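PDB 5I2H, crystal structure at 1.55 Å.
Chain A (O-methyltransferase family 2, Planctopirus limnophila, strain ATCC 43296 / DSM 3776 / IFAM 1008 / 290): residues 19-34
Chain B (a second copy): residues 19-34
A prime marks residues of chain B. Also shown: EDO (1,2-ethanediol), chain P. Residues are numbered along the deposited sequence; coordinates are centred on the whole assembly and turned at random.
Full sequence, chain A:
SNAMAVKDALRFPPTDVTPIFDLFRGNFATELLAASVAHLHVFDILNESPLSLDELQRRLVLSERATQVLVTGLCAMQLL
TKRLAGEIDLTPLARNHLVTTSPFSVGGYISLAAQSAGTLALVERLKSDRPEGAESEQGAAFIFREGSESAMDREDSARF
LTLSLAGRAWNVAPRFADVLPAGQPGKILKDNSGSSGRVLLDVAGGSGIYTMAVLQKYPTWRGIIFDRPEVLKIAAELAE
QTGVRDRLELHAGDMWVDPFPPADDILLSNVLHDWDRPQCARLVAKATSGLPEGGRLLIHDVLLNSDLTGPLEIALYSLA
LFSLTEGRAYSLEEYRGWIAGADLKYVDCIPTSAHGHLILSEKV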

# COMPACT_ATOMS: atom_id res chain seq x y z
N PRO A 19 -1.82 12.44 -2.11
CA PRO A 19 -1.11 11.36 -1.40
C PRO A 19 -2.01 10.45 -0.60
O PRO A 19 -1.65 9.29 -0.36
CB PRO A 19 -0.16 12.10 -0.44
CG PRO A 19 -0.16 13.51 -0.93
CD PRO A 19 -1.35 13.79 -1.74
N ILE A 20 -3.16 10.94 -0.12
CA ILE A 20 -4.06 10.07 0.62
C ILE A 20 -4.64 9.00 -0.30
O ILE A 20 -4.77 7.84 0.08
CB ILE A 20 -5.17 10.89 1.31
CG1 ILE A 20 -4.57 11.73 2.45
CG2 ILE A 20 -6.29 9.95 1.82
CD1 ILE A 20 -5.51 12.82 2.97
N PHE A 21 -5.02 9.38 -1.53
CA PHE A 21 -5.51 8.38 -2.49
C PHE A 21 -4.44 7.34 -2.76
O PHE A 21 -4.73 6.14 -2.85
CB PHE A 21 -5.92 9.06 -3.82
CG PHE A 21 -7.25 9.76 -3.76
CD1 PHE A 21 -8.44 9.03 -3.67
CD2 PHE A 21 -7.34 11.12 -3.84
CE1 PHE A 21 -9.69 9.66 -3.61
CE2 PHE A 21 -8.61 11.76 -3.78
CZ PHE A 21 -9.77 11.03 -3.65
N ASP A 22 -3.18 7.79 -2.90
CA ASP A 22 -2.11 6.87 -3.23
C ASP A 22 -1.90 5.88 -2.10
O ASP A 22 -1.75 4.67 -2.34
CB ASP A 22 -0.83 7.64 -3.54
CG ASP A 22 -0.94 8.49 -4.80
OD1 ASP A 22 -1.86 8.26 -5.60
OD2 ASP A 22 -0.12 9.41 -4.99
N LEU A 23 -1.92 6.37 -0.86
CA LEU A 23 -1.76 5.45 0.29
C LEU A 23 -2.91 4.47 0.33
O LEU A 23 -2.72 3.29 0.65
CB LEU A 23 -1.72 6.22 1.61
CG LEU A 23 -0.45 6.97 1.97
CD1 LEU A 23 -0.73 8.00 3.05
CD2 LEU A 23 0.58 5.94 2.46
N PHE A 24 -4.12 4.96 0.04
CA PHE A 24 -5.31 4.15 0.12
C PHE A 24 -5.28 2.95 -0.83
O PHE A 24 -5.97 1.95 -0.57
CB PHE A 24 -6.53 5.05 -0.15
CG PHE A 24 -7.85 4.34 -0.10
CD1 PHE A 24 -8.32 3.83 1.10
CD2 PHE A 24 -8.64 4.24 -1.23
CE1 PHE A 24 -9.55 3.19 1.17
CE2 PHE A 24 -9.89 3.61 -1.18
CZ PHE A 24 -10.34 3.08 0.04
N ARG A 25 -4.51 3.02 -1.94
CA ARG A 25 -4.45 1.89 -2.87
C ARG A 25 -3.50 0.79 -2.43
O ARG A 25 -3.27 -0.14 -3.22
CB ARG A 25 -3.99 2.29 -4.26
CG ARG A 25 -4.42 3.60 -4.70
CD ARG A 25 -5.78 3.54 -5.20
NE ARG A 25 -6.17 4.83 -5.75
CZ ARG A 25 -7.43 5.20 -5.82
NH1 ARG A 25 -7.76 6.37 -6.33
NH2 ARG A 25 -8.37 4.37 -5.35
N GLY A 26 -2.89 0.90 -1.24
CA GLY A 26 -1.81 -0.01 -0.88
C GLY A 26 -2.21 -1.47 -0.89
O GLY A 26 -1.37 -2.33 -1.17
N ASN A 27 -3.46 -1.78 -0.54
CA ASN A 27 -3.87 -3.19 -0.51
C ASN A 27 -3.64 -3.87 -1.86
O ASN A 27 -3.39 -5.08 -1.90
CB ASN A 27 -5.35 -3.36 -0.15
CG ASN A 27 -6.26 -2.73 -1.20
OD1 ASN A 27 -6.26 -1.50 -1.36
ND2 ASN A 27 -7.02 -3.56 -1.93
N PHE A 28 -3.79 -3.13 -2.97
CA PHE A 28 -3.63 -3.78 -4.26
C PHE A 28 -2.19 -4.16 -4.53
O PHE A 28 -1.96 -5.08 -5.33
CB PHE A 28 -4.20 -2.92 -5.38
CG PHE A 28 -5.69 -2.88 -5.34
CD1 PHE A 28 -6.42 -4.00 -5.72
CD2 PHE A 28 -6.36 -1.75 -4.83
CE1 PHE A 28 -7.81 -4.00 -5.65
CE2 PHE A 28 -7.76 -1.73 -4.75
CZ PHE A 28 -8.48 -2.88 -5.15
N ALA A 29 -1.22 -3.49 -3.90
CA ALA A 29 0.17 -3.96 -3.98
C ALA A 29 0.33 -5.31 -3.28
O ALA A 29 0.84 -6.27 -3.87
CB ALA A 29 1.11 -2.91 -3.35
N THR A 30 -0.17 -5.41 -2.04
CA THR A 30 -0.11 -6.68 -1.32
C THR A 30 -0.80 -7.79 -2.10
O THR A 30 -0.26 -8.89 -2.27
CB THR A 30 -0.79 -6.52 0.04
OG1 THR A 30 -0.22 -5.40 0.70
CG2 THR A 30 -0.65 -7.80 0.89
N GLU A 31 -2.01 -7.51 -2.57
CA GLU A 31 -2.80 -8.54 -3.25
C GLU A 31 -2.17 -8.96 -4.57
O GLU A 31 -2.15 -10.16 -4.90
CB GLU A 31 -4.22 -8.02 -3.47
CG GLU A 31 -4.97 -7.90 -2.14
CD GLU A 31 -6.17 -6.93 -2.22
OE1 GLU A 31 -6.55 -6.50 -3.34
OE2 GLU A 31 -6.76 -6.61 -1.17
N LEU A 32 -1.64 -8.02 -5.35
CA LEU A 32 -1.04 -8.43 -6.61
C LEU A 32 0.24 -9.25 -6.37
O LEU A 32 0.52 -10.20 -7.10
CB LEU A 32 -0.74 -7.23 -7.50
CG LEU A 32 -0.22 -7.62 -8.91
CD1 LEU A 32 -1.21 -8.45 -9.70
CD2 LEU A 32 0.10 -6.41 -9.72
N LEU A 33 1.01 -8.88 -5.34
CA LEU A 33 2.20 -9.67 -4.98
C LEU A 33 1.81 -11.08 -4.60
O LEU A 33 2.38 -12.06 -5.12
CB LEU A 33 2.98 -8.99 -3.84
CG LEU A 33 3.82 -7.82 -4.31
CD1 LEU A 33 4.27 -7.00 -3.09
CD2 LEU A 33 5.02 -8.28 -5.16
N ALA A 34 0.84 -11.22 -3.68
CA ALA A 34 0.43 -12.56 -3.23
C ALA A 34 -0.21 -13.35 -4.37
O ALA A 34 0.04 -14.56 -4.50
CB ALA A 34 -0.52 -12.45 -2.03
N PRO B 19 12.70 -3.22 -0.68
CA PRO B 19 11.49 -2.59 -1.26
C PRO B 19 10.33 -3.55 -1.48
O PRO B 19 9.18 -3.11 -1.46
CB PRO B 19 11.97 -2.05 -2.63
CG PRO B 19 13.40 -2.45 -2.77
CD PRO B 19 13.92 -2.97 -1.48
N ILE B 20 10.59 -4.84 -1.74
CA ILE B 20 9.48 -5.79 -1.86
C ILE B 20 8.71 -5.91 -0.54
O ILE B 20 7.48 -5.97 -0.52
CB ILE B 20 10.00 -7.16 -2.35
CG1 ILE B 20 10.47 -7.08 -3.79
CG2 ILE B 20 8.92 -8.24 -2.16
CD1 ILE B 20 11.38 -8.21 -4.22
N PHE B 21 9.43 -5.99 0.58
CA PHE B 21 8.75 -6.03 1.89
C PHE B 21 7.91 -4.78 2.09
O PHE B 21 6.79 -4.85 2.59
CB PHE B 21 9.77 -6.16 3.03
CG PHE B 21 10.36 -7.53 3.16
CD1 PHE B 21 9.59 -8.59 3.66
CD2 PHE B 21 11.67 -7.78 2.85
CE1 PHE B 21 10.15 -9.87 3.82
CE2 PHE B 21 12.22 -9.07 2.97
CZ PHE B 21 11.47 -10.10 3.45
N ASP B 22 8.45 -3.61 1.72
CA ASP B 22 7.70 -2.37 1.91
C ASP B 22 6.43 -2.37 1.08
O ASP B 22 5.35 -2.01 1.59
CB ASP B 22 8.59 -1.18 1.57
CG ASP B 22 9.77 -1.04 2.52
OD1 ASP B 22 9.75 -1.65 3.62
OD2 ASP B 22 10.74 -0.33 2.17
N LEU B 23 6.51 -2.83 -0.17
CA LEU B 23 5.32 -2.86 -1.02
C LEU B 23 4.30 -3.82 -0.44
O LEU B 23 3.09 -3.56 -0.47
CB LEU B 23 5.67 -3.29 -2.45
CG LEU B 23 6.35 -2.25 -3.32
CD1 LEU B 23 6.97 -2.89 -4.50
CD2 LEU B 23 5.26 -1.24 -3.77
N PHE B 24 4.80 -4.95 0.08
CA PHE B 24 3.93 -5.98 0.61
C PHE B 24 3.10 -5.50 1.79
O PHE B 24 2.05 -6.09 2.05
CB PHE B 24 4.81 -7.19 0.99
CG PHE B 24 4.04 -8.35 1.53
CD1 PHE B 24 3.15 -9.06 0.71
CD2 PHE B 24 4.22 -8.75 2.84
CE1 PHE B 24 2.43 -10.16 1.21
CE2 PHE B 24 3.52 -9.87 3.37
CZ PHE B 24 2.62 -10.57 2.55
N ARG B 25 3.53 -4.44 2.52
CA ARG B 25 2.75 -3.98 3.67
C ARG B 25 1.64 -3.02 3.29
O ARG B 25 0.99 -2.49 4.20
CB ARG B 25 3.59 -3.23 4.70
CG ARG B 25 4.95 -3.69 4.92
CD ARG B 25 4.93 -4.92 5.73
NE ARG B 25 6.29 -5.36 6.04
CZ ARG B 25 6.58 -6.61 6.38
NH1 ARG B 25 5.60 -7.52 6.43
NH2 ARG B 25 7.83 -6.96 6.63
N GLY B 26 1.40 -2.79 1.99
CA GLY B 26 0.46 -1.76 1.59
C GLY B 26 -0.96 -1.95 2.10
O GLY B 26 -1.66 -0.96 2.34
N ASN B 27 -1.40 -3.20 2.28
CA ASN B 27 -2.77 -3.40 2.77
C ASN B 27 -2.99 -2.72 4.12
O ASN B 27 -4.11 -2.27 4.41
CB ASN B 27 -3.09 -4.88 2.92
CG ASN B 27 -2.22 -5.55 3.98
OD1 ASN B 27 -1.02 -5.65 3.79
ND2 ASN B 27 -2.84 -6.00 5.11
N PHE B 28 -1.95 -2.66 4.97
CA PHE B 28 -2.14 -2.02 6.27
C PHE B 28 -2.34 -0.52 6.16
O PHE B 28 -2.97 0.06 7.05
CB PHE B 28 -0.97 -2.37 7.20
CG PHE B 28 -1.01 -3.82 7.61
CD1 PHE B 28 -2.01 -4.25 8.49
CD2 PHE B 28 -0.15 -4.77 7.03
CE1 PHE B 28 -2.12 -5.60 8.82
CE2 PHE B 28 -0.23 -6.12 7.38
CZ PHE B 28 -1.23 -6.55 8.27
N ALA B 29 -1.88 0.11 5.07
CA ALA B 29 -2.19 1.52 4.88
C ALA B 29 -3.68 1.71 4.57
O ALA B 29 -4.37 2.53 5.20
CB ALA B 29 -1.33 2.12 3.76
N THR B 30 -4.20 0.92 3.63
CA THR B 30 -5.63 0.95 3.31
C THR B 30 -6.47 0.66 4.55
O THR B 30 -7.45 1.36 4.83
CB THR B 30 -5.91 -0.09 2.24
OG1 THR B 30 -5.02 0.13 1.14
CG2 THR B 30 -7.37 0.00 1.75
N GLU B 31 -6.14 -0.43 5.26
CA GLU B 31 -6.94 -0.83 6.41
C GLU B 31 -6.89 0.20 7.53
O GLU B 31 -7.92 0.48 8.17
CB GLU B 31 -6.48 -2.21 6.92
CG GLU B 31 -6.79 -3.30 5.86
CD GLU B 31 -5.92 -4.55 6.00
OE1 GLU B 31 -5.24 -4.69 7.03
OE2 GLU B 31 -5.93 -5.41 5.08
N LEU B 32 -5.72 0.77 7.81
CA LEU B 32 -5.67 1.76 8.88
C LEU B 32 -6.47 3.02 8.51
O LEU B 32 -7.18 3.58 9.35
CB LEU B 32 -4.22 2.14 9.22
CG LEU B 32 -4.12 3.13 10.40
CD1 LEU B 32 -4.68 2.48 11.67
CD2 LEU B 32 -2.68 3.55 10.60
N LEU B 33 -6.40 3.45 7.24
CA LEU B 33 -7.21 4.60 6.81
C LEU B 33 -8.70 4.30 6.95
O LEU B 33 -9.44 5.10 7.53
CB LEU B 33 -6.90 4.97 5.36
CG LEU B 33 -5.55 5.71 5.18
CD1 LEU B 33 -5.22 5.69 3.70
CD2 LEU B 33 -5.69 7.17 5.70
N ALA B 34 -9.15 3.15 6.46
CA ALA B 34 -10.57 2.83 6.52
C ALA B 34 -11.03 2.62 7.96
O ALA B 34 -12.13 3.04 8.33
CB ALA B 34 -10.89 1.59 5.67
C1 EDO P . 3.07 -0.03 0.28
O1 EDO P . 2.49 -0.42 -0.98
C2 EDO P . 3.22 1.49 0.40
O2 EDO P . 2.45 2.00 1.50

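The two backbones touch directly at the centre of this contact. Gly26 C lies 3.3 Å from Gly26′ C, and Asn27 CA lies 3.5 Å from Asn27′ CA. Glycine makes this possible. A CB built on Gly26 would point toward the other chain and sit 2.3 Å from Gly26′ O, a clash; the same holds in reverse. The glycines instead exchange CA-H...O contacts, with Gly26 CA to Gly26′ O and Gly26′ CA to Gly26 O both at 3.4 Å.

In each stretch one helix ends and another begins, with Arg25 outside both. The two second helices cross at -143°, with their axes 6.5 Å apart at closest approach. Gly26 and Asn27 face their own copies, and the Phe24-Thr30′ pairing recurs as Thr30-Phe24′.

Thr30′ is the polar anchor. Its OG1 donates a hydrogen bond to Phe24 O at 2.7 Å. Thr30′ OG1 also accepts one from Asn27 N at 3.0 Å. These backbone groups lie near the helix break, where regular helical bonding is interrupted, and one hydroxyl serves both. Thr30 OG1 does the same for Phe24′ O (2.7 Å) and Asn27′ N (3.0 Å). Asn27 ND2 donates to Glu31 OE2 of its own helix at 3.2 Å, while Asn27 OD1 stays 3.2 Å from Thr30′ OG1.

Apolar contacts add to the polar ones. Leu33′ CD1 packs 4.1 Å from Leu23 CB and 4.1 Å from Phe24 CB. It meets the Phe24 ring at its edge. Thr30′ CG2 is 3.9 Å from Phe24 CE1, so this threonine makes polar and apolar contacts together. Ala29′ CB lies 3.6 Å from Leu23 O, so its methyl rests against the backbone.

A 1,2-ethanediol, probably from the crystallisation liquor, donates a hydrogen bond from O1 to Leu23′ O at 3.2 Å.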